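Local atomic coordinates of putative ABC transporter subunit, substrate-binding component (Rhodopseudomonas palustris, PDB entry 4EVQ), a protein that binds 4-hydroxybenzoate, probably as the solute-binding component of an ABC transporter that takes up benzoate derivatives from lignin. Residues Thr142-Leu151 against Gly232-Phe240; Lys152-Tyr161 against Glu181-Asp192. All blocks are in the same frame, centred on the assembly; numbering follows the deposited sequence.

Contact 1. Residues Thr142-Leu151 against Gly232-Phe240; sequences TGDAMIKAGL and GIPLWGPGF. With PHB (p-hydroxybenzoic acid), chain H.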
loop_
_atom_site.group_PDB
_atom_site.type_symbol
_atom_site.label_atom_id
_atom_site.label_comp_id
_atom_site.label_asym_id
_atom_site.label_seq_id
_atom_site.Cartn_x
_atom_site.Cartn_y
_atom_site.Cartn_z
ATOM N N THR A 142 -7.684 -1.670 11.667
ATOM C CA THR A 142 -7.195 -0.668 12.585
ATOM C C THR A 142 -8.295 -0.307 13.585
ATOM O O THR A 142 -8.028 -0.201 14.789
ATOM C CB THR A 142 -6.717 0.558 11.804
ATOM O OG1 THR A 142 -5.748 0.163 10.777
ATOM C CG2 THR A 142 -5.984 1.504 12.717
ATOM N N GLY A 143 -9.515 -0.099 13.112
ATOM C CA GLY A 143 -10.619 0.174 14.022
ATOM C C GLY A 143 -10.870 -0.936 15.025
ATOM O O GLY A 143 -11.155 -0.693 16.197
ATOM N N ASP A 144 -10.776 -2.179 14.569
ATOM C CA ASP A 144 -10.986 -3.299 15.483
ATOM C C ASP A 144 -9.891 -3.344 16.550
ATOM O O ASP A 144 -10.161 -3.637 17.711
ATOM C CB ASP A 144 -11.013 -4.603 14.673
ATOM C CG ASP A 144 -11.636 -5.765 15.437
ATOM O OD1 ASP A 144 -12.658 -5.600 16.127
ATOM O OD2 ASP A 144 -11.034 -6.826 15.371
ATOM N N ALA A 145 -8.639 -3.056 16.180
ATOM C CA ALA A 145 -7.563 -3.023 17.154
ATOM C C ALA A 145 -7.778 -1.920 18.191
ATOM O O ALA A 145 -7.479 -2.075 19.379
ATOM C CB ALA A 145 -6.243 -2.801 16.425
HETATM N N MSE A 146 -8.346 -0.805 17.759
HETATM C CA MSE A 146 -8.608 0.302 18.664
HETATM C C MSE A 146 -9.713 -0.079 19.656
HETATM O O MSE A 146 -9.633 0.278 20.841
HETATM C CB MSE A 146 -8.924 1.572 17.862
HETATM C CG MSE A 146 -7.692 2.042 17.129
HETATM SE SE MSE A 146 -7.986 3.302 15.693
HETATM C CE MSE A 146 -8.395 4.812 16.824
ATOM N N ILE A 147 -10.753 -0.748 19.181
ATOM C CA ILE A 147 -11.798 -1.229 20.106
ATOM C C ILE A 147 -11.164 -2.200 21.084
ATOM O O ILE A 147 -11.444 -2.122 22.299
ATOM C CB ILE A 147 -12.933 -1.850 19.308
ATOM C CG1 ILE A 147 -13.727 -0.782 18.514
ATOM C CG2 ILE A 147 -13.871 -2.659 20.260
ATOM C CD1 ILE A 147 -14.441 0.275 19.346
ATOM N N LYS A 148 -10.335 -3.111 20.601
ATOM C CA LYS A 148 -9.722 -4.108 21.489
ATOM C C LYS A 148 -8.860 -3.423 22.545
ATOM O O LYS A 148 -8.760 -3.905 23.703
ATOM C CB LYS A 148 -8.931 -5.101 20.632
ATOM C CG LYS A 148 -8.281 -6.272 21.341
ATOM C CD LYS A 148 -7.537 -7.197 20.369
ATOM C CE LYS A 148 -6.916 -8.376 21.134
ATOM N NZ LYS A 148 -6.097 -9.262 20.280
ATOM N N ALA A 149 -8.292 -2.264 22.205
ATOM C CA ALA A 149 -7.483 -1.472 23.126
ATOM C C ALA A 149 -8.328 -0.671 24.135
ATOM O O ALA A 149 -7.771 0.006 24.980
ATOM C CB ALA A 149 -6.531 -0.511 22.361
ATOM N N GLY A 150 -9.647 -0.699 24.007
ATOM C CA GLY A 150 -10.517 -0.005 24.945
ATOM C C GLY A 150 -10.872 1.431 24.600
ATOM O O GLY A 150 -11.458 2.137 25.404
ATOM N N LEU A 151 -10.568 1.852 23.374
ATOM C CA LEU A 151 -10.916 3.186 22.925
ATOM C C LEU A 151 -12.367 3.285 22.487
ATOM O O LEU A 151 -12.950 2.317 22.000
ATOM C CB LEU A 151 -10.005 3.546 21.744
ATOM C CG LEU A 151 -8.546 3.625 22.164
ATOM C CD1 LEU A 151 -7.682 3.613 20.949
ATOM C CD2 LEU A 151 -8.209 4.841 23.043
ATOM N N GLY A 232 -2.247 15.244 24.449
ATOM C CA GLY A 232 -2.536 14.198 25.416
ATOM C C GLY A 232 -3.570 13.189 24.935
ATOM O O GLY A 232 -4.353 12.620 25.698
ATOM N N ILE A 233 -3.590 12.968 23.617
ATOM C CA ILE A 233 -4.532 12.041 22.986
ATOM C C ILE A 233 -3.734 11.071 22.067
ATOM O O ILE A 233 -2.926 11.516 21.254
ATOM C CB ILE A 233 -5.570 12.805 22.085
ATOM C CG1 ILE A 233 -6.419 13.753 22.919
ATOM C CG2 ILE A 233 -6.475 11.817 21.326
ATOM C CD1 ILE A 233 -7.129 14.843 22.062
ATOM N N PRO A 234 -3.934 9.777 22.207
ATOM C CA PRO A 234 -3.124 8.845 21.396
ATOM C C PRO A 234 -3.524 8.851 19.937
ATOM O O PRO A 234 -4.680 8.869 19.569
ATOM C CB PRO A 234 -3.433 7.494 21.987
ATOM C CG PRO A 234 -4.727 7.628 22.659
ATOM C CD PRO A 234 -4.803 9.057 23.159
ATOM N N LEU A 235 -2.470 8.848 19.124
ATOM C CA LEU A 235 -2.556 8.805 17.655
ATOM C C LEU A 235 -2.410 7.384 17.160
ATOM O O LEU A 235 -1.479 6.659 17.512
ATOM C CB LEU A 235 -1.497 9.725 17.092
ATOM C CG LEU A 235 -1.417 9.793 15.540
ATOM C CD1 LEU A 235 -2.745 10.302 14.986
ATOM C CD2 LEU A 235 -0.308 10.705 15.120
ATOM N N TRP A 236 -3.332 7.052 16.281
ATOM C CA TRP A 236 -3.396 5.779 15.583
ATOM C C TRP A 236 -3.595 5.996 14.087
ATOM O O TRP A 236 -4.084 7.015 13.663
ATOM C CB TRP A 236 -4.625 5.022 16.060
ATOM C CG TRP A 236 -4.554 4.351 17.400
ATOM C CD1 TRP A 236 -4.593 4.948 18.630
ATOM C CD2 TRP A 236 -4.447 2.956 17.625
ATOM N NE1 TRP A 236 -4.515 3.984 19.619
ATOM C CE2 TRP A 236 -4.425 2.756 19.031
ATOM C CE3 TRP A 236 -4.362 1.853 16.784
ATOM C CZ2 TRP A 236 -4.342 1.499 19.593
ATOM C CZ3 TRP A 236 -4.264 0.596 17.363
ATOM C CH2 TRP A 236 -4.293 0.433 18.753
ATOM N N GLY A 237 -3.235 4.987 13.299
ATOM C CA GLY A 237 -3.606 4.991 11.891
ATOM C C GLY A 237 -3.217 3.692 11.251
ATOM O O GLY A 237 -2.561 2.863 11.841
ATOM N N PRO A 238 -3.631 3.516 10.000
ATOM C CA PRO A 238 -2.974 2.485 9.197
ATOM C C PRO A 238 -1.490 2.784 9.114
ATOM O O PRO A 238 -1.078 3.916 9.215
ATOM C CB PRO A 238 -3.663 2.626 7.838
ATOM C CG PRO A 238 -3.965 4.131 7.750
ATOM C CD PRO A 238 -4.345 4.507 9.181
ATOM N N GLY A 239 -0.658 1.779 8.914
ATOM C CA GLY A 239 0.766 1.958 9.019
ATOM C C GLY A 239 1.456 2.834 8.010
ATOM O O GLY A 239 2.618 3.170 8.211
ATOM N N PHE A 240 0.737 3.211 6.970
ATOM C CA PHE A 240 1.237 4.215 6.039
ATOM C C PHE A 240 1.566 5.521 6.749
ATOM O O PHE A 240 2.365 6.313 6.254
ATOM C CB PHE A 240 0.235 4.465 4.906
ATOM C CG PHE A 240 -0.385 3.218 4.388
ATOM C CD1 PHE A 240 0.394 2.278 3.750
ATOM C CD2 PHE A 240 -1.721 2.940 4.625
ATOM C CE1 PHE A 240 -0.165 1.091 3.336
ATOM C CE2 PHE A 240 -2.265 1.712 4.226
ATOM C CZ PHE A 240 -1.488 0.805 3.598
HETATM C "C1'" PHB H . -3.754 5.245 -2.019
HETATM O "O1'" PHB H . -4.068 6.311 -2.598
HETATM O "O2'" PHB H . -4.360 4.126 -2.249
HETATM C C1 PHB H . -2.655 5.184 -1.034
HETATM C C2 PHB H . -1.638 6.138 -1.086
HETATM C C3 PHB H . -0.614 6.097 -0.154
HETATM C C4 PHB H . -0.617 5.143 0.810
HETATM C C5 PHB H . -1.601 4.173 0.867
HETATM C C6 PHB H . -2.605 4.222 -0.053
HETATM O O4 PHB H . 0.368 5.090 1.727
#

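Contact 2. Residues Lys152-Tyr161 against Glu181-Asp192; sequences KKAVTVTWKY and EVVKDITIAFPD. With PHB (p-hydroxybenzoic acid), chain H; SO4 (sulfate ion), chain E.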
loop_
_atom_site.group_PDB
_atom_site.type_symbol
_atom_site.label_atom_id
_atom_site.label_comp_id
_atom_site.label_asym_id
_atom_site.label_seq_id
_atom_site.Cartn_x
_atom_site.Cartn_y
_atom_site.Cartn_z
ATOM N N LYS A 152 -12.952 4.467 22.654
ATOM C CA LYS A 152 -14.393 4.624 22.565
ATOM C C LYS A 152 -14.880 5.864 21.823
ATOM O O LYS A 152 -16.058 5.978 21.518
ATOM C CB LYS A 152 -15.020 4.676 24.011
ATOM C CG LYS A 152 -14.714 3.513 24.971
ATOM C CD LYS A 152 -15.691 3.514 26.156
ATOM C CE LYS A 152 -15.860 4.915 26.779
ATOM N NZ LYS A 152 -16.927 4.985 27.859
ATOM N N LYS A 153 -13.998 6.843 21.588
ATOM C CA LYS A 153 -14.450 8.157 21.140
ATOM C C LYS A 153 -13.393 8.761 20.205
ATOM O O LYS A 153 -12.450 9.388 20.653
ATOM C CB LYS A 153 -14.655 9.070 22.344
ATOM C CG LYS A 153 -15.188 10.461 22.011
ATOM C CD LYS A 153 -15.227 11.362 23.268
ATOM C CE LYS A 153 -15.684 12.754 22.957
ATOM N NZ LYS A 153 -15.602 13.689 24.157
ATOM N N ALA A 154 -13.574 8.554 18.891
ATOM C CA ALA A 154 -12.544 8.887 17.939
ATOM C C ALA A 154 -12.865 10.117 17.123
ATOM O O ALA A 154 -14.037 10.428 16.860
ATOM C CB ALA A 154 -12.365 7.719 16.947
ATOM N N VAL A 155 -11.819 10.816 16.720
ATOM C CA VAL A 155 -11.903 11.749 15.598
ATOM C C VAL A 155 -11.001 11.205 14.489
ATOM O O VAL A 155 -9.917 10.694 14.773
ATOM C CB VAL A 155 -11.408 13.157 15.992
ATOM C CG1 VAL A 155 -11.255 14.086 14.768
ATOM C CG2 VAL A 155 -12.329 13.776 17.006
ATOM N N THR A 156 -11.455 11.289 13.232
ATOM C CA THR A 156 -10.627 10.886 12.101
ATOM C C THR A 156 -10.112 12.115 11.352
ATOM O O THR A 156 -10.779 13.179 11.355
ATOM C CB THR A 156 -11.347 9.978 11.107
ATOM O OG1 THR A 156 -12.319 10.727 10.411
ATOM C CG2 THR A 156 -11.985 8.798 11.792
ATOM N N VAL A 157 -8.921 12.009 10.785
ATOM C CA VAL A 157 -8.397 13.087 9.971
ATOM C C VAL A 157 -7.611 12.469 8.801
ATOM O O VAL A 157 -6.758 11.587 9.002
ATOM C CB VAL A 157 -7.568 14.070 10.817
ATOM C CG1 VAL A 157 -6.434 13.408 11.494
ATOM C CG2 VAL A 157 -7.122 15.245 9.988
ATOM N N THR A 158 -7.865 12.971 7.612
ATOM C CA THR A 158 -7.211 12.419 6.425
ATOM C C THR A 158 -7.362 13.394 5.282
ATOM O O THR A 158 -7.969 14.451 5.425
ATOM C CB THR A 158 -7.740 11.012 6.050
ATOM O OG1 THR A 158 -6.887 10.437 5.055
ATOM C CG2 THR A 158 -9.136 11.072 5.513
ATOM N N TRP A 159 -6.796 13.024 4.142
ATOM C CA TRP A 159 -6.945 13.770 2.912
ATOM C C TRP A 159 -8.262 13.426 2.208
ATOM O O TRP A 159 -8.733 12.275 2.260
ATOM C CB TRP A 159 -5.772 13.473 1.962
ATOM C CG TRP A 159 -4.520 14.235 2.255
ATOM C CD1 TRP A 159 -4.428 15.570 2.532
ATOM C CD2 TRP A 159 -3.186 13.734 2.261
ATOM N NE1 TRP A 159 -3.129 15.928 2.665
ATOM C CE2 TRP A 159 -2.329 14.829 2.497
ATOM C CE3 TRP A 159 -2.623 12.483 2.028
ATOM C CZ2 TRP A 159 -0.938 14.700 2.546
ATOM C CZ3 TRP A 159 -1.278 12.358 2.050
ATOM C CH2 TRP A 159 -0.439 13.448 2.335
ATOM N N LYS A 160 -8.822 14.431 1.539
ATOM C CA LYS A 160 -10.087 14.321 0.849
ATOM C C LYS A 160 -9.884 13.716 -0.563
ATOM O O LYS A 160 -9.904 14.393 -1.583
ATOM C CB LYS A 160 -10.791 15.660 0.790
ATOM C CG LYS A 160 -12.257 15.545 0.326
ATOM C CD LYS A 160 -13.085 16.793 0.471
ATOM C CE LYS A 160 -14.459 16.544 -0.144
ATOM N NZ LYS A 160 -14.429 16.376 -1.625
ATOM N N TYR A 161 -9.667 12.413 -0.593
ATOM C CA TYR A 161 -9.676 11.677 -1.837
ATOM C C TYR A 161 -10.020 10.230 -1.489
ATOM O O TYR A 161 -10.095 9.875 -0.318
ATOM C CB TYR A 161 -8.381 11.831 -2.655
ATOM C CG TYR A 161 -7.226 10.917 -2.271
ATOM C CD1 TYR A 161 -6.460 11.204 -1.179
ATOM C CD2 TYR A 161 -6.865 9.808 -3.042
ATOM C CE1 TYR A 161 -5.367 10.419 -0.842
ATOM C CE2 TYR A 161 -5.800 9.032 -2.710
ATOM C CZ TYR A 161 -5.041 9.329 -1.614
ATOM O OH TYR A 161 -3.958 8.570 -1.283
ATOM N N GLU A 181 -17.745 5.427 19.241
ATOM C CA GLU A 181 -18.351 6.549 18.559
ATOM C C GLU A 181 -17.280 7.328 17.818
ATOM O O GLU A 181 -16.200 7.526 18.355
ATOM C CB GLU A 181 -18.992 7.496 19.565
ATOM C CG GLU A 181 -20.071 6.927 20.362
ATOM C CD GLU A 181 -20.902 8.033 20.973
ATOM O OE1 GLU A 181 -20.403 9.200 21.083
ATOM O OE2 GLU A 181 -22.060 7.739 21.314
ATOM N N VAL A 182 -17.594 7.744 16.590
ATOM C CA VAL A 182 -16.708 8.608 15.813
ATOM C C VAL A 182 -17.392 9.962 15.844
ATOM O O VAL A 182 -18.459 10.165 15.259
ATOM C CB VAL A 182 -16.549 8.100 14.394
ATOM C CG1 VAL A 182 -15.597 9.014 13.647
ATOM C CG2 VAL A 182 -16.010 6.672 14.419
ATOM N N VAL A 183 -16.788 10.907 16.562
ATOM C CA VAL A 183 -17.478 12.174 16.796
ATOM C C VAL A 183 -17.289 13.221 15.703
ATOM O O VAL A 183 -18.040 14.192 15.636
ATOM C CB VAL A 183 -17.168 12.753 18.176
ATOM C CG1 VAL A 183 -17.620 11.763 19.270
ATOM C CG2 VAL A 183 -15.741 13.145 18.351
ATOM N N LYS A 184 -16.295 13.000 14.845
ATOM C CA LYS A 184 -16.050 13.902 13.734
ATOM C C LYS A 184 -15.105 13.257 12.756
ATOM O O LYS A 184 -14.187 12.579 13.157
ATOM C CB LYS A 184 -15.446 15.215 14.221
ATOM C CG LYS A 184 -15.504 16.367 13.230
ATOM C CD LYS A 184 -16.882 16.927 13.085
ATOM C CE LYS A 184 -17.329 17.627 14.345
ATOM N NZ LYS A 184 -18.697 18.240 14.195
ATOM N N ASP A 185 -15.345 13.497 11.470
ATOM C CA ASP A 185 -14.393 13.166 10.414
ATOM C C ASP A 185 -13.912 14.483 9.807
ATOM O O ASP A 185 -14.708 15.210 9.215
ATOM C CB ASP A 185 -15.042 12.300 9.343
ATOM C CG ASP A 185 -15.595 11.021 9.900
ATOM O OD1 ASP A 185 -14.857 10.207 10.439
ATOM O OD2 ASP A 185 -16.831 10.860 9.823
ATOM N N ILE A 186 -12.642 14.773 9.968
ATOM C CA ILE A 186 -12.054 15.990 9.434
ATOM C C ILE A 186 -11.278 15.604 8.159
ATOM O O ILE A 186 -10.538 14.604 8.135
ATOM C CB ILE A 186 -11.083 16.637 10.460
ATOM C CG1 ILE A 186 -11.796 16.940 11.784
ATOM C CG2 ILE A 186 -10.416 17.869 9.892
ATOM C CD1 ILE A 186 -10.897 17.370 12.911
ATOM N N THR A 187 -11.425 16.420 7.123
ATOM C CA THR A 187 -10.642 16.240 5.940
ATOM C C THR A 187 -9.849 17.492 5.585
ATOM O O THR A 187 -10.195 18.633 5.958
ATOM C CB THR A 187 -11.409 15.762 4.707
ATOM O OG1 THR A 187 -12.347 16.740 4.289
ATOM C CG2 THR A 187 -12.102 14.432 4.984
ATOM N N ILE A 188 -8.784 17.234 4.871
ATOM C CA ILE A 188 -7.821 18.200 4.429
ATOM C C ILE A 188 -7.748 18.019 2.907
ATOM O O ILE A 188 -7.695 16.867 2.417
ATOM C CB ILE A 188 -6.392 17.791 5.077
ATOM C CG1 ILE A 188 -6.469 17.767 6.602
ATOM C CG2 ILE A 188 -5.328 18.693 4.646
ATOM C CD1 ILE A 188 -6.678 19.134 7.250
ATOM N N ALA A 189 -7.692 19.087 2.103
ATOM C CA ALA A 189 -7.551 18.913 0.658
ATOM C C ALA A 189 -6.224 18.219 0.323
ATOM O O ALA A 189 -5.219 18.530 0.929
ATOM C CB ALA A 189 -7.534 20.300 0.007
ATOM N N PHE A 190 -6.206 17.306 -0.647
ATOM C CA PHE A 190 -4.983 16.576 -1.002
ATOM C C PHE A 190 -4.142 17.421 -1.969
ATOM O O PHE A 190 -4.668 17.932 -2.948
ATOM C CB PHE A 190 -5.354 15.270 -1.718
ATOM C CG PHE A 190 -4.174 14.484 -2.172
ATOM C CD1 PHE A 190 -3.477 13.697 -1.310
ATOM C CD2 PHE A 190 -3.760 14.520 -3.487
ATOM C CE1 PHE A 190 -2.401 12.993 -1.693
ATOM C CE2 PHE A 190 -2.680 13.771 -3.902
ATOM C CZ PHE A 190 -1.997 13.000 -2.999
ATOM N N PRO A 191 -2.835 17.551 -1.728
ATOM C CA PRO A 191 -1.992 17.064 -0.638
ATOM C C PRO A 191 -1.578 18.196 0.314
ATOM O O PRO A 191 -0.402 18.336 0.625
ATOM C CB PRO A 191 -0.798 16.569 -1.385
ATOM C CG PRO A 191 -0.637 17.575 -2.495
ATOM C CD PRO A 191 -2.022 18.014 -2.874
ATOM N N ASP A 192 -2.539 18.978 0.786
ATOM C CA ASP A 192 -2.213 20.072 1.700
ATOM C C ASP A 192 -1.660 19.533 3.012
ATOM O O ASP A 192 -2.061 18.452 3.486
ATOM C CB ASP A 192 -3.465 20.931 1.899
ATOM C CG ASP A 192 -3.162 22.299 2.474
ATOM O OD1 ASP A 192 -2.753 23.169 1.720
ATOM O OD2 ASP A 192 -3.343 22.521 3.661
HETATM C "C1'" PHB H . -3.754 5.245 -2.019
HETATM O "O1'" PHB H . -4.068 6.311 -2.598
HETATM O "O2'" PHB H . -4.360 4.126 -2.249
HETATM C C1 PHB H . -2.655 5.184 -1.034
HETATM C C2 PHB H . -1.638 6.138 -1.086
HETATM C C3 PHB H . -0.614 6.097 -0.154
HETATM C C4 PHB H . -0.617 5.143 0.810
HETATM C C5 PHB H . -1.601 4.173 0.867
HETATM C C6 PHB H . -2.605 4.222 -0.053
HETATM O O4 PHB H . 0.368 5.090 1.727
HETATM S S SO4 E . -19.470 19.797 10.924
HETATM O O1 SO4 E . -19.127 20.431 9.640
HETATM O O2 SO4 E . -18.311 19.989 11.815
HETATM O O3 SO4 E . -19.795 18.386 10.753
HETATM O O4 SO4 E . -20.655 20.457 11.499
HETATM O O HOH W 1 -11.669 11.991 8.044
HETATM O O HOH W 2 -8.612 16.762 -2.182
#

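Contact 1. Residues Thr142-Leu151 against Gly232-Phe240
The indole of Trp-236 receives the selenomethionine Met-146 on one face: Met-146 CG sits 3.5 Å from the centroid of the Trp-236 six-membered ring and 20° off its normal, a CH-pi contact displaced toward the rim. The two side chains run past each other in opposite directions; SE lies beside the root of the indole, and the bend at chi3 (73°) turns CE back to Trp-236 CB and CG. SE makes an oblique Met-aromatic contact, 4.5 Å from the centroid of the Trp-236 five-membered ring. This helix-on-sheet packing belongs to one alpha/beta lobe of the periplasmic binding protein fold; the axes of helix 142-148 and strand 235-238 approach to 9.0 Å at 148°. In the same tight part Leu-151 CD1 comes obliquely to within 3.5 Å of Trp-236 NE1, and the buried Thr-142 places CG2 3.8 Å from Gly-237 O. Phe-171 of helix 162-177 also touches Met-146. Farther round the ring Ala-145 CB meets Trp-236 CZ3 at 4.0 Å. Toward solvent, where the chain turns through a Schellman motif at Gly-150, the fit loosens: Ala-149 CB only grazes Trp-236 CZ2 (4.1 Å), and the exposed Pro-234 brushes Leu-151 CD2 with its CG at 4.5 Å. Past the strand, Phe-240 lays a ring face over C5 of the bound p-hydroxybenzoic acid. The Thr-142 hydroxyl is bonded to Ile-138 O in its own helix, and the two segments share no hydrogen bonds, which implies that shape, burial and dispersion over the indole face hold helix and strand together.

Contact 2. Residues Lys152-Tyr161 against Glu181-Asp192
Lys-152 O takes the amide of Glu-181, opening the parallel pairing of two neighbouring strands in a beta-alpha-beta unit whose connection is helix 162-177. Lys-153 follows with CG against Val-183 CG1. Both backbone polar atoms of Ala-154 turn to this strand, N to Glu-181 O and O to Val-183 N. Two steps, Ala-154 to Thr-156, are matched by three, Val-182 to Asp-185, so one extra residue is inserted near Val-183 as a beta bulge. Val-155 fills this region from one face of the sheet, CG2 lying 3.7 Å from Val-183 CG2 and CG1 against Ile-186 CD1. From the other face Thr-156, with OG1 between backbone N and carbonyl carbon (chi1 71°), donates to the anti lone pair of Asp-185 OD1 over 2.6 Å; a water donates to both Thr-156 OG1 and Ile-186 O, and Lys-172 of the connecting helix salt-bridges Asp-185 OD2. Val-157 packs on Ile-186, and Thr-158 exchanges backbone bonds with Ile-186 and Ile-188. Phe-190 turns an edge to the face of Trp-159, their planes at 89°, while Trp-159 NE1 donates almost in its ring plane to Asp-192 O at 2.9 Å. An alanine in place of Trp-159 is likely to leave Asp-192 O without this donor and the Phe-190 edge without a face to rest on. Lys-160 centres an inverse gamma turn, its N bonded to Ile-188 O and its O reaching Phe-190 N through a second water. Tyr-161, whose CE1 lies 3.8 Å from Phe-190 CD1, ends in the pocket: Tyr-161 OH donates to O1' of p-hydroxybenzoic acid over 2.6 Å.

In the fold
Contact 2 is nested inside the loop closed by contact 1: 142-151 runs directly into 152-161, helix 162-177 leads to 181-192, and 232-240 comes last. Their centres are about 14 Å apart. Both involve the same mixed sheet, where strand 209-213 separates strand 153-159 from strand 235-238 and 181-188 forms an outer edge. Helix 162-177 links them further, since Phe-171 touches both Met-146 and Ala-154. Phe-240 and Tyr-161 bring both contacts to the p-hydroxybenzoic acid, which is also bonded by Ser-92, Gly-115 and Ser-215. Each contact thus places a pocket residue just past a strand, consistent with this sheet helping to position the binding site.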